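Local atomic coordinates of DPSA (PDB entry 4CY9), a protein that probably oxidises and stores iron as a twelve-subunit, ferritin-like Dps cage, and may also bind DNA. Residues A[121-126]-A[139-144]. Numbering follows the deposited sequence.
Sequences EGMRAA and DLLIGQ
The terminal methyl of Met123 reaches across to the neighbouring helix and settles between Leu141 and Gln144, the two residues that line one helical turn of 139-144. Its CE lies 3.4 Å from both CB and OE1 of Gln144. The same CE is 3.8 Å from the backbone Leu141 O. With CG anti to the carbonyl carbon (chi1 -73°), the thioether chain bends at both chi2 and chi3, which swings the methyl across the gap while its sulfur stays behind. The Gln144 side chain, extended beyond CG, runs aslant to that of Met123, and its carbonyl oxygen is brought beside the methyl. This OE1 is buried without a hydrogen-bond partner in the model, whereas NE2 makes a weak hydrogen bond to the backbone O of Met67.

Leu141 divides its two methyls between Met123 and Ala126. Its CD2 meets Met123 CE at 3.9 Å, and its CD1 rests 4.0 Å from Ala126 CB. CD1 also lies against the backbone carbonyl, 3.8 Å from Ala126 O, one turn beyond Met123. No hydrogen bond links the segments; methyl groups meet one another and carbonyl oxygens, between helices that run nearly antiparallel, at 156°, with axes 9.4 Å apart.

Beside this contact, Arg124 forms salt bridges with Glu149 and with Asp134 of a second subunit, and Asp139 pairs with Arg146 of a third subunit. The contact belongs to the four-helix bundle of the ferritin-like fold, where helices 105-133 and 135-158 form an antiparallel pair. Helix 14-44 closes over it through Val23, Leu24 and Arg27, while Asp70 and Val71 of helix 50-77 flank Gln144.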
loop_
_atom_site.group_PDB
_atom_site.type_symbol
_atom_site.label_atom_id
_atom_site.label_comp_id
_atom_site.label_asym_id
_atom_site.label_seq_id
_atom_site.Cartn_x
_atom_site.Cartn_y
_atom_site.Cartn_z
ATOM N N GLU A 121 16.863 28.808 18.639
ATOM C CA GLU A 121 17.683 29.196 19.810
ATOM C C GLU A 121 17.076 28.675 21.112
ATOM O O GLU A 121 17.886 28.260 21.985
ATOM C CB GLU A 121 17.782 30.796 19.933
ATOM C CG GLU A 121 18.662 31.243 18.771
ATOM C CD GLU A 121 18.710 32.809 18.656
ATOM O OE1 GLU A 121 17.846 33.515 19.204
ATOM O OE2 GLU A 121 19.566 33.286 17.891
ATOM N N GLY A 122 15.744 28.651 21.258
ATOM C CA GLY A 122 15.092 28.085 22.440
ATOM C C GLY A 122 15.400 26.603 22.563
ATOM O O GLY A 122 15.645 26.097 23.683
ATOM N N MET A 123 15.362 25.900 21.412
ATOM C CA MET A 123 15.666 24.432 21.463
ATOM C C MET A 123 17.134 24.197 21.781
ATOM O O MET A 123 17.454 23.274 22.540
ATOM C CB MET A 123 15.371 23.793 20.084
ATOM C CG MET A 123 13.807 23.701 19.895
ATOM S SD MET A 123 12.991 22.454 20.905
ATOM C CE MET A 123 13.389 20.950 19.949
ATOM N N ARG A 124 18.014 25.076 21.266
ATOM C CA ARG A 124 19.447 24.813 21.546
ATOM C C ARG A 124 19.717 25.022 23.061
ATOM O O ARG A 124 20.526 24.270 23.624
ATOM C CB ARG A 124 20.314 25.875 20.793
ATOM C CG ARG A 124 20.668 25.401 19.444
ATOM C CD ARG A 124 21.866 26.197 18.773
ATOM N NE ARG A 124 21.930 25.570 17.443
ATOM C CZ ARG A 124 22.678 24.475 17.165
ATOM N NH1 ARG A 124 23.560 24.059 18.066
ATOM N NH2 ARG A 124 22.651 23.881 15.959
ATOM N N ALA A 125 19.059 26.024 23.656
ATOM C CA ALA A 125 19.192 26.286 25.104
ATOM C C ALA A 125 18.624 25.091 25.877
ATOM O O ALA A 125 19.222 24.616 26.887
ATOM C CB ALA A 125 18.490 27.574 25.564
ATOM N N ALA A 126 17.483 24.572 25.435
ATOM C CA ALA A 126 16.880 23.420 26.109
ATOM C C ALA A 126 17.772 22.177 25.960
ATOM O O ALA A 126 17.816 21.342 26.917
ATOM C CB ALA A 126 15.411 23.120 25.491
ATOM N N ASP A 139 18.804 13.759 23.753
ATOM C CA ASP A 139 18.854 13.175 22.402
ATOM C C ASP A 139 17.553 13.518 21.653
ATOM O O ASP A 139 17.608 13.743 20.409
ATOM C CB ASP A 139 19.040 11.660 22.594
ATOM C CG ASP A 139 19.062 10.903 21.319
ATOM O OD1 ASP A 139 19.928 11.061 20.514
ATOM O OD2 ASP A 139 18.146 10.130 21.051
ATOM N N LEU A 140 16.416 13.414 22.286
ATOM C CA LEU A 140 15.146 13.700 21.560
ATOM C C LEU A 140 15.230 15.155 21.061
ATOM O O LEU A 140 14.917 15.442 19.842
ATOM C CB LEU A 140 14.015 13.625 22.600
ATOM C CG LEU A 140 12.638 14.143 22.067
ATOM C CD1 LEU A 140 12.158 13.193 20.911
ATOM C CD2 LEU A 140 11.608 14.118 23.235
ATOM N N LEU A 141 15.654 16.088 21.949
ATOM C CA LEU A 141 15.630 17.474 21.526
ATOM C C LEU A 141 16.668 17.764 20.412
ATOM O O LEU A 141 16.424 18.637 19.547
ATOM C CB LEU A 141 15.949 18.419 22.755
ATOM C CG LEU A 141 14.834 18.381 23.822
ATOM C CD1 LEU A 141 15.385 19.161 25.050
ATOM C CD2 LEU A 141 13.529 19.015 23.295
ATOM N N ILE A 142 17.826 17.111 20.460
ATOM C CA ILE A 142 18.825 17.394 19.372
ATOM C C ILE A 142 18.316 16.995 17.963
ATOM O O ILE A 142 18.556 17.763 17.028
ATOM C CB ILE A 142 20.147 16.629 19.682
ATOM C CG1 ILE A 142 20.754 17.346 20.855
ATOM C CG2 ILE A 142 21.075 16.757 18.445
ATOM C CD1 ILE A 142 21.981 16.478 21.412
ATOM N N GLY A 143 17.679 15.834 17.832
ATOM C CA GLY A 143 17.109 15.462 16.518
ATOM C C GLY A 143 16.015 16.477 16.050
ATOM O O GLY A 143 15.986 16.822 14.839
ATOM N N GLN A 144 15.158 16.948 16.962
ATOM C CA GLN A 144 14.138 17.939 16.638
ATOM C C GLN A 144 14.786 19.236 16.201
ATOM O O GLN A 144 14.383 19.856 15.198
ATOM C CB GLN A 144 13.252 18.224 17.867
ATOM C CG GLN A 144 12.517 16.870 18.240
ATOM C CD GLN A 144 11.505 17.105 19.312
ATOM O OE1 GLN A 144 11.670 18.062 20.076
ATOM N NE2 GLN A 144 10.481 16.214 19.481
#